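Local coordinates for protein of unknown function with a Fic domain (PDB 3CUC) that is of unknown function but folds as a single, mainly helical chain carrying a domain of the Fic/DOC family, at residues R105-Q110 / N199-R204; E154-F159 / I190-F195; L181-H186 / N260-C265. All coordinates share one frame; numbering follows the deposited sequence.

Contact 1 of 3, residues R105-Q110 / N199-R204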
loop_
_atom_site.group_PDB
_atom_site.type_symbol
_atom_site.label_atom_id
_atom_site.label_comp_id
_atom_site.label_asym_id
_atom_site.label_seq_id
_atom_site.Cartn_x
_atom_site.Cartn_y
_atom_site.Cartn_z
ATOM N N ARG A 105 -2.392 10.974 9.424
ATOM C CA ARG A 105 -2.229 11.429 10.797
ATOM C C ARG A 105 -1.643 10.322 11.674
ATOM O O ARG A 105 -0.788 10.578 12.509
ATOM C CB ARG A 105 -3.586 11.881 11.350
ATOM C CG ARG A 105 -3.565 12.512 12.756
ATOM C CD ARG A 105 -4.948 13.084 13.159
ATOM N NE ARG A 105 -5.444 14.097 12.207
ATOM C CZ ARG A 105 -6.450 13.940 11.332
ATOM N NH1 ARG A 105 -7.137 12.805 11.256
ATOM N NH2 ARG A 105 -6.782 14.945 10.522
ATOM N N THR A 106 -2.100 9.091 11.470
ATOM C CA THR A 106 -1.677 7.959 12.294
ATOM C C THR A 106 -0.226 7.564 12.046
ATOM O O THR A 106 0.576 7.550 12.977
ATOM C CB THR A 106 -2.564 6.726 12.042
ATOM O OG1 THR A 106 -3.929 7.064 12.289
ATOM C CG2 THR A 106 -2.161 5.572 12.944
ATOM N N ILE A 107 0.110 7.249 10.796
ATOM C CA ILE A 107 1.418 6.648 10.485
ATOM C C ILE A 107 2.580 7.640 10.650
ATOM O O ILE A 107 3.691 7.238 11.010
ATOM C CB ILE A 107 1.461 5.982 9.076
ATOM C CG1 ILE A 107 1.384 7.016 7.951
ATOM C CG2 ILE A 107 0.348 4.962 8.935
ATOM C CD1 ILE A 107 1.687 6.426 6.613
ATOM N N LEU A 108 2.319 8.917 10.366
ATOM C CA LEU A 108 3.238 9.998 10.722
ATOM C C LEU A 108 2.753 10.491 12.074
ATOM O O LEU A 108 1.706 11.130 12.155
ATOM C CB LEU A 108 3.188 11.143 9.701
ATOM C CG LEU A 108 3.261 10.776 8.223
ATOM C CD1 LEU A 108 3.220 12.044 7.359
ATOM C CD2 LEU A 108 4.508 9.941 7.943
ATOM N N VAL A 109 3.492 10.207 13.137
ATOM C CA VAL A 109 2.919 10.302 14.483
ATOM C C VAL A 109 2.353 11.684 14.828
ATOM O O VAL A 109 1.322 11.776 15.495
ATOM C CB VAL A 109 3.942 9.883 15.549
ATOM C CG1 VAL A 109 3.348 10.024 16.954
ATOM C CG2 VAL A 109 4.407 8.444 15.289
ATOM N N GLN A 110 3.002 12.743 14.343
ATOM C CA GLN A 110 2.675 14.112 14.765
ATOM C C GLN A 110 3.230 15.168 13.816
ATOM O O GLN A 110 4.098 14.871 12.990
ATOM C CB GLN A 110 3.233 14.352 16.162
ATOM C CG GLN A 110 4.725 14.064 16.264
ATOM C CD GLN A 110 5.178 13.792 17.685
ATOM O OE1 GLN A 110 4.570 14.259 18.649
ATOM N NE2 GLN A 110 6.258 13.033 17.819
ATOM N N ASN A 199 3.132 9.487 1.485
ATOM C CA ASN A 199 2.308 9.101 0.341
ATOM C C ASN A 199 2.670 7.725 -0.216
ATOM O O ASN A 199 1.801 7.005 -0.719
ATOM C CB ASN A 199 2.386 10.164 -0.754
ATOM C CG ASN A 199 1.712 11.465 -0.347
ATOM O OD1 ASN A 199 0.488 11.537 -0.243
ATOM N ND2 ASN A 199 2.516 12.503 -0.114
ATOM N N GLY A 200 3.940 7.350 -0.116
ATOM C CA GLY A 200 4.357 6.016 -0.517
ATOM C C GLY A 200 3.673 4.967 0.333
ATOM O O GLY A 200 3.130 3.993 -0.175
ATOM N N ARG A 201 3.687 5.181 1.637
ATOM C CA ARG A 201 3.105 4.229 2.577
ATOM C C ARG A 201 1.591 4.172 2.504
ATOM O O ARG A 201 1.011 3.109 2.712
ATOM C CB ARG A 201 3.544 4.563 4.003
ATOM C CG ARG A 201 4.962 4.125 4.301
ATOM C CD ARG A 201 5.492 4.791 5.539
ATOM N NE ARG A 201 6.015 6.119 5.255
ATOM C CZ ARG A 201 6.400 6.984 6.182
ATOM N NH1 ARG A 201 6.323 6.666 7.466
ATOM N NH2 ARG A 201 6.861 8.179 5.818
ATOM N N ILE A 202 0.958 5.309 2.217
ATOM C CA ILE A 202 -0.491 5.353 2.053
ATOM C C ILE A 202 -0.873 4.564 0.810
ATOM O O ILE A 202 -1.764 3.726 0.867
ATOM C CB ILE A 202 -1.042 6.791 1.937
ATOM C CG1 ILE A 202 -0.788 7.580 3.231
ATOM C CG2 ILE A 202 -2.538 6.765 1.633
ATOM C CD1 ILE A 202 -1.636 7.133 4.402
ATOM N N ALA A 203 -0.186 4.822 -0.300
ATOM C CA ALA A 203 -0.431 4.086 -1.542
ATOM C C ALA A 203 -0.431 2.582 -1.283
ATOM O O ALA A 203 -1.384 1.883 -1.633
ATOM C CB ALA A 203 0.603 4.440 -2.595
ATOM N N ARG A 204 0.624 2.096 -0.639
ATOM C CA ARG A 204 0.786 0.666 -0.427
ATOM C C ARG A 204 -0.221 0.127 0.575
ATOM O O ARG A 204 -0.663 -1.019 0.464
ATOM C CB ARG A 204 2.215 0.350 0.004
ATOM C CG ARG A 204 3.211 0.485 -1.144
ATOM C CD ARG A 204 4.609 0.045 -0.745
ATOM N NE ARG A 204 5.198 0.977 0.221
ATOM C CZ ARG A 204 5.782 2.138 -0.086
ATOM N NH1 ARG A 204 5.886 2.547 -1.344
ATOM N NH2 ARG A 204 6.268 2.894 0.879
#

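Contact 2 of 3, residues E154-F159 / I190-F195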
loop_
_atom_site.group_PDB
_atom_site.type_symbol
_atom_site.label_atom_id
_atom_site.label_comp_id
_atom_site.label_asym_id
_atom_site.label_seq_id
_atom_site.Cartn_x
_atom_site.Cartn_y
_atom_site.Cartn_z
ATOM N N GLU A 154 -3.779 23.689 -4.755
ATOM C CA GLU A 154 -5.110 24.221 -5.048
ATOM C C GLU A 154 -6.059 23.133 -5.555
ATOM O O GLU A 154 -7.186 23.022 -5.080
ATOM C CB GLU A 154 -5.029 25.358 -6.081
ATOM C CG GLU A 154 -4.218 26.593 -5.639
ATOM C CD GLU A 154 -2.703 26.419 -5.751
ATOM O OE1 GLU A 154 -2.239 25.718 -6.673
ATOM O OE2 GLU A 154 -1.974 26.992 -4.915
ATOM N N GLU A 155 -5.600 22.330 -6.509
ATOM C CA GLU A 155 -6.461 21.335 -7.157
ATOM C C GLU A 155 -6.548 20.000 -6.399
ATOM O O GLU A 155 -7.382 19.157 -6.732
ATOM C CB GLU A 155 -6.004 21.106 -8.605
ATOM C CG GLU A 155 -4.730 20.277 -8.755
ATOM C CD GLU A 155 -4.045 20.484 -10.094
ATOM O OE1 GLU A 155 -4.735 20.841 -11.073
ATOM O OE2 GLU A 155 -2.813 20.286 -10.163
ATOM N N THR A 156 -5.699 19.817 -5.386
ATOM C CA THR A 156 -5.630 18.558 -4.635
ATOM C C THR A 156 -6.970 18.102 -4.044
ATOM O O THR A 156 -7.388 16.976 -4.300
ATOM C CB THR A 156 -4.546 18.607 -3.525
ATOM O OG1 THR A 156 -3.248 18.634 -4.135
ATOM C CG2 THR A 156 -4.645 17.390 -2.604
ATOM N N PRO A 157 -7.648 18.961 -3.257
ATOM C CA PRO A 157 -8.943 18.540 -2.692
ATOM C C PRO A 157 -9.983 18.113 -3.733
ATOM O O PRO A 157 -10.733 17.167 -3.491
ATOM C CB PRO A 157 -9.431 19.778 -1.926
ATOM C CG PRO A 157 -8.560 20.893 -2.347
ATOM C CD PRO A 157 -7.273 20.315 -2.816
ATOM N N ALA A 158 -10.024 18.807 -4.870
ATOM C CA ALA A 158 -10.903 18.424 -5.976
ATOM C C ALA A 158 -10.497 17.066 -6.564
ATOM O O ALA A 158 -11.346 16.205 -6.798
ATOM C CB ALA A 158 -10.891 19.497 -7.058
ATOM N N PHE A 159 -9.198 16.890 -6.790
ATOM C CA PHE A 159 -8.641 15.626 -7.288
ATOM C C PHE A 159 -8.939 14.443 -6.360
ATOM O O PHE A 159 -9.252 13.346 -6.829
ATOM C CB PHE A 159 -7.121 15.757 -7.467
ATOM C CG PHE A 159 -6.702 16.378 -8.774
ATOM C CD1 PHE A 159 -7.510 17.301 -9.431
ATOM C CD2 PHE A 159 -5.471 16.053 -9.333
ATOM C CE1 PHE A 159 -7.108 17.865 -10.628
ATOM C CE2 PHE A 159 -5.062 16.617 -10.529
ATOM C CZ PHE A 159 -5.882 17.524 -11.179
ATOM N N ILE A 190 -0.805 8.043 -5.928
ATOM C CA ILE A 190 0.610 8.407 -5.901
ATOM C C ILE A 190 0.904 9.581 -6.850
ATOM O O ILE A 190 1.813 10.376 -6.598
ATOM C CB ILE A 190 1.528 7.187 -6.216
ATOM C CG1 ILE A 190 2.893 7.351 -5.541
ATOM C CG2 ILE A 190 1.687 6.982 -7.722
ATOM C CD1 ILE A 190 2.855 7.157 -4.024
ATOM N N ARG A 191 0.125 9.699 -7.927
ATOM C CA ARG A 191 0.274 10.813 -8.872
ATOM C C ARG A 191 -0.297 12.120 -8.335
ATOM O O ARG A 191 0.221 13.185 -8.640
ATOM C CB ARG A 191 -0.373 10.486 -10.223
ATOM C CG ARG A 191 0.396 9.473 -11.077
ATOM C CD ARG A 191 1.772 9.980 -11.485
ATOM N NE ARG A 191 1.699 11.242 -12.218
ATOM C CZ ARG A 191 1.661 11.359 -13.544
ATOM N NH1 ARG A 191 1.686 10.284 -14.326
ATOM N NH2 ARG A 191 1.597 12.566 -14.092
ATOM N N ILE A 192 -1.366 12.039 -7.545
ATOM C CA ILE A 192 -1.886 13.213 -6.833
ATOM C C ILE A 192 -0.902 13.636 -5.726
ATOM O O ILE A 192 -0.608 14.820 -5.567
ATOM C CB ILE A 192 -3.280 12.941 -6.211
ATOM C CG1 ILE A 192 -4.320 12.628 -7.292
ATOM C CG2 ILE A 192 -3.754 14.144 -5.405
ATOM C CD1 ILE A 192 -5.633 12.102 -6.728
ATOM N N HIS A 193 -0.408 12.658 -4.964
ATOM C CA HIS A 193 0.604 12.879 -3.913
ATOM C C HIS A 193 0.140 13.972 -2.923
ATOM O O HIS A 193 0.859 14.951 -2.682
ATOM C CB HIS A 193 1.957 13.214 -4.567
ATOM C CG HIS A 193 3.130 12.479 -3.983
ATOM N ND1 HIS A 193 4.028 13.073 -3.122
ATOM C CD2 HIS A 193 3.570 11.209 -4.165
ATOM C CE1 HIS A 193 4.958 12.196 -2.784
ATOM N NE2 HIS A 193 4.702 11.058 -3.403
ATOM N N PRO A 194 -1.066 13.785 -2.338
ATOM C CA PRO A 194 -1.824 14.836 -1.650
ATOM C C PRO A 194 -1.199 15.387 -0.375
ATOM O O PRO A 194 -1.291 16.581 -0.132
ATOM C CB PRO A 194 -3.159 14.149 -1.322
ATOM C CG PRO A 194 -2.838 12.713 -1.254
ATOM C CD PRO A 194 -1.791 12.498 -2.302
ATOM N N PHE A 195 -0.596 14.527 0.439
ATOM C CA PHE A 195 -0.002 14.966 1.701
ATOM C C PHE A 195 1.442 15.417 1.491
ATOM O O PHE A 195 2.069 15.091 0.476
ATOM C CB PHE A 195 -0.060 13.851 2.754
ATOM C CG PHE A 195 -1.447 13.337 3.017
ATOM C CD1 PHE A 195 -2.317 14.028 3.848
ATOM C CD2 PHE A 195 -1.887 12.161 2.428
ATOM C CE1 PHE A 195 -3.607 13.550 4.085
ATOM C CE2 PHE A 195 -3.170 11.681 2.658
ATOM C CZ PHE A 195 -4.030 12.377 3.486
#

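Contact 3 of 3, residues L181-H186 / N260-C265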
loop_
_atom_site.group_PDB
_atom_site.type_symbol
_atom_site.label_atom_id
_atom_site.label_comp_id
_atom_site.label_asym_id
_atom_site.label_seq_id
_atom_site.Cartn_x
_atom_site.Cartn_y
_atom_site.Cartn_z
ATOM N N LEU A 181 -8.051 -2.815 -9.671
ATOM C CA LEU A 181 -8.587 -1.680 -8.925
ATOM C C LEU A 181 -7.553 -1.174 -7.924
ATOM O O LEU A 181 -7.383 0.038 -7.759
ATOM C CB LEU A 181 -9.894 -2.059 -8.208
ATOM C CG LEU A 181 -10.577 -0.964 -7.370
ATOM C CD1 LEU A 181 -10.825 0.293 -8.184
ATOM C CD2 LEU A 181 -11.878 -1.462 -6.762
ATOM N N ALA A 182 -6.863 -2.109 -7.270
ATOM C CA ALA A 182 -5.810 -1.773 -6.319
ATOM C C ALA A 182 -4.665 -1.059 -7.027
ATOM O O ALA A 182 -4.182 -0.039 -6.547
ATOM C CB ALA A 182 -5.301 -3.020 -5.611
ATOM N N ALA A 183 -4.243 -1.588 -8.172
ATOM C CA ALA A 183 -3.143 -0.989 -8.932
ATOM C C ALA A 183 -3.475 0.432 -9.350
ATOM O O ALA A 183 -2.650 1.328 -9.217
ATOM C CB ALA A 183 -2.814 -1.830 -10.154
ATOM N N LEU A 184 -4.693 0.634 -9.842
ATOM C CA LEU A 184 -5.107 1.940 -10.351
ATOM C C LEU A 184 -5.333 2.940 -9.222
ATOM O O LEU A 184 -5.011 4.117 -9.375
ATOM C CB LEU A 184 -6.360 1.809 -11.223
ATOM C CG LEU A 184 -6.597 2.859 -12.312
ATOM C CD1 LEU A 184 -5.324 3.197 -13.091
ATOM C CD2 LEU A 184 -7.671 2.356 -13.263
ATOM N N LEU A 185 -5.870 2.473 -8.092
ATOM C CA LEU A 185 -5.993 3.312 -6.890
ATOM C C LEU A 185 -4.623 3.799 -6.402
ATOM O O LEU A 185 -4.452 4.978 -6.086
ATOM C CB LEU A 185 -6.710 2.556 -5.760
ATOM C CG LEU A 185 -6.894 3.296 -4.425
ATOM C CD1 LEU A 185 -7.591 4.637 -4.628
ATOM C CD2 LEU A 185 -7.658 2.445 -3.424
ATOM N N HIS A 186 -3.665 2.879 -6.332
ATOM C CA HIS A 186 -2.291 3.198 -5.948
ATOM C C HIS A 186 -1.712 4.246 -6.887
ATOM O O HIS A 186 -1.169 5.265 -6.448
ATOM C CB HIS A 186 -1.439 1.927 -5.998
ATOM C CG HIS A 186 0.011 2.139 -5.689
ATOM N ND1 HIS A 186 0.816 2.993 -6.412
ATOM C CD2 HIS A 186 0.809 1.577 -4.751
ATOM C CE1 HIS A 186 2.040 2.962 -5.920
ATOM N NE2 HIS A 186 2.065 2.107 -4.913
ATOM N N ASN A 260 0.690 -5.750 -13.756
ATOM C CA ASN A 260 1.449 -6.996 -13.781
ATOM C C ASN A 260 2.350 -7.115 -12.559
ATOM O O ASN A 260 2.442 -8.190 -11.960
ATOM C CB ASN A 260 2.276 -7.124 -15.065
ATOM C CG ASN A 260 1.413 -7.339 -16.306
ATOM O OD1 ASN A 260 0.275 -7.800 -16.220
ATOM N ND2 ASN A 260 1.960 -7.005 -17.470
ATOM N N TYR A 261 2.991 -6.010 -12.175
ATOM C CA TYR A 261 3.882 -6.016 -11.018
ATOM C C TYR A 261 3.173 -6.450 -9.731
ATOM O O TYR A 261 3.656 -7.322 -9.014
ATOM C CB TYR A 261 4.521 -4.642 -10.818
ATOM C CG TYR A 261 5.565 -4.635 -9.719
ATOM C CD1 TYR A 261 6.656 -5.499 -9.770
ATOM C CD2 TYR A 261 5.453 -3.781 -8.621
ATOM C CE1 TYR A 261 7.611 -5.513 -8.766
ATOM C CE2 TYR A 261 6.410 -3.788 -7.610
ATOM C CZ TYR A 261 7.484 -4.655 -7.690
ATOM O OH TYR A 261 8.425 -4.665 -6.690
ATOM N N LEU A 262 2.026 -5.844 -9.447
ATOM C CA LEU A 262 1.249 -6.212 -8.269
ATOM C C LEU A 262 0.794 -7.667 -8.357
ATOM O O LEU A 262 0.722 -8.361 -7.346
ATOM C CB LEU A 262 0.041 -5.282 -8.084
ATOM C CG LEU A 262 0.317 -3.811 -7.739
ATOM C CD1 LEU A 262 -0.975 -3.120 -7.320
ATOM C CD2 LEU A 262 1.364 -3.676 -6.642
ATOM N N SER A 263 0.492 -8.132 -9.563
ATOM C CA SER A 263 0.098 -9.525 -9.755
ATOM C C SER A 263 1.229 -10.482 -9.397
ATOM O O SER A 263 0.991 -11.518 -8.777
ATOM C CB SER A 263 -0.367 -9.761 -11.188
ATOM O OG SER A 263 -1.435 -8.885 -11.496
ATOM N N SER A 264 2.459 -10.127 -9.753
ATOM C CA SER A 264 3.601 -10.962 -9.397
ATOM C C SER A 264 3.805 -11.001 -7.869
ATOM O O SER A 264 4.195 -12.031 -7.318
ATOM C CB SER A 264 4.863 -10.496 -10.120
ATOM O OG SER A 264 5.238 -9.198 -9.700
ATOM N N CYS A 265 3.520 -9.897 -7.183
ATOM C CA CYS A 265 3.522 -9.909 -5.716
ATOM C C CYS A 265 2.426 -10.806 -5.186
ATOM O O CYS A 265 2.651 -11.575 -4.253
ATOM C CB CYS A 265 3.302 -8.518 -5.132
ATOM S SG CYS A 265 4.467 -7.311 -5.710
#

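Contact 1 of 3, residues R105-Q110 / N199-R204
I107 swings CG1 between its own backbone N and carbonyl carbon (chi1 69°) and then runs extended to CD1 (chi2 169°), which carries that methyl across to helix 199-213. There it lies 3.7 Å from CB of R201, against the first carbon of the arginine chain, and 4.1 Å from CD1 of I202, the next residue on the same helix. The long arm of an isoleucine suits the place, since its one terminal methyl meets two side chains. R201, whose chain bends at chi3 (-83°), turns its head back toward the other segment. CD2 of L108 comes to it obliquely, 3.6 Å from NH2 of R201, so the leucine is an apolar neighbour of the guanidinium and not a polar partner. The charge is met by E73, which forms a salt bridge with NH1, while D197 makes a weak, long ion pair with NH2. R201 thus serves two ends: aliphatic packing near the backbone, ionic pairing at the tip. The contact joins the C-terminal end of helix 97-107, which L108 leaves, to the first turns of helix 199-213; helix 22-42 touches R201, and helix 178-192 packs against I202 and A203.

Contact 2 of 3, residues E154-F159 / I190-F195
I192 touches both F159 and T156, and its branches can be followed outward one by one. At CB the chain forks. CG2 points to the methyl CG2 of T156, 4.4 Å away, a loose approach. CG1 stands at the edge of the F159 ring, near its plane, 4.1 Å from CD2. With CG1 beside the backbone N (chi1 -62°) and the chain extended beyond it (chi2 169°), the tip CD1 reaches the base of the phenylalanine, 3.8 Å from O of F159 and 4.0 Å from CB of F159. One face of the ring is taken by CG of E155, four residues earlier in the same segment.

I192 is the last helical residue before H193, which turns out of the helix with positive phi and begins the HPF part of the Fic signature sequence, HPFx(D/E)GNGR. This exit carries P194 round to T156, and CB of the proline meets CG2 of the threonine at 3.8 Å, the two side chains crossing at about a right angle. Threonine suits the place because its branches divide the work: the methyl packs on the proline, while OG1 bonds to O of S152. A rigid proline ring offers that methyl a fixed apolar surface. H193 turns away from this interface, and its ring stacks with that of Y150.

Contact 3 of 3, residues L181-H186 / N260-C265
L262 reaches helix 178-192 with a single methyl. Its CD1 lies 3.4 Å from CA of A183 and 3.6 Å from CB of A183, and, close beside, 4.2 Å from C of A182. The branch therefore rests on backbone as much as on side chain. Two small residues in succession suit this place: with only CB on each, the leucine methyl can come down close to the helix backbone, and the CA atoms of A183 and L262 approach to 6.9 Å. On the opposing side L262 supplies the length, its CG lying beside the backbone N (chi1 -67°) and CD1 running on extended from there.

This is helix-to-helix packing in the mainly helical body of a Fic-domain protein, and helix 178-192 is the one that leads into the HPFx(D/E)GNGR signature. Its other sides are occupied too: L181 and L184 lie on W166 of helix 156-173, and A182 and L185 touch V210 of helix 199-213.

Further out, polar groups on both helices find partners. On helix 178-192, H186, at the end of its segment nearest the signature, gives NE2 a partner in OH of Y229, and its ring meets that of F258 with the planes at about 55°. On the leucine's helix, OH of Y261 bonds to OD2 of D225, just before helix 226-240, and the tyrosine side chain touches N228 and Y229 on that helix. The carbonyl O of Y261 accepts C265 N in the ordinary helical bond.

Overall arrangement
All three contacts are buried, but they differ in distance from the centre of the chain: contacts 1 and 3 each lie about 10 Å from it, on opposite sides, whereas the centre of contact 2 lies about 17 Å out and the contact includes the partly exposed F159. Helix 178-192 serves both contact 2, at its C-terminal end, and contact 3, further back. Helix 199-213, next in the chain, carries contact 1 and touches both others, through N199 and A203 against I190 and through A203 against H186. Chemistry follows place: contact 1 packs aliphatic carbon beside an ion-paired arginine, contact 2 gathers ring, proline and methyl groups round a helix exit, and contact 3 sets one leucine on bare alanines.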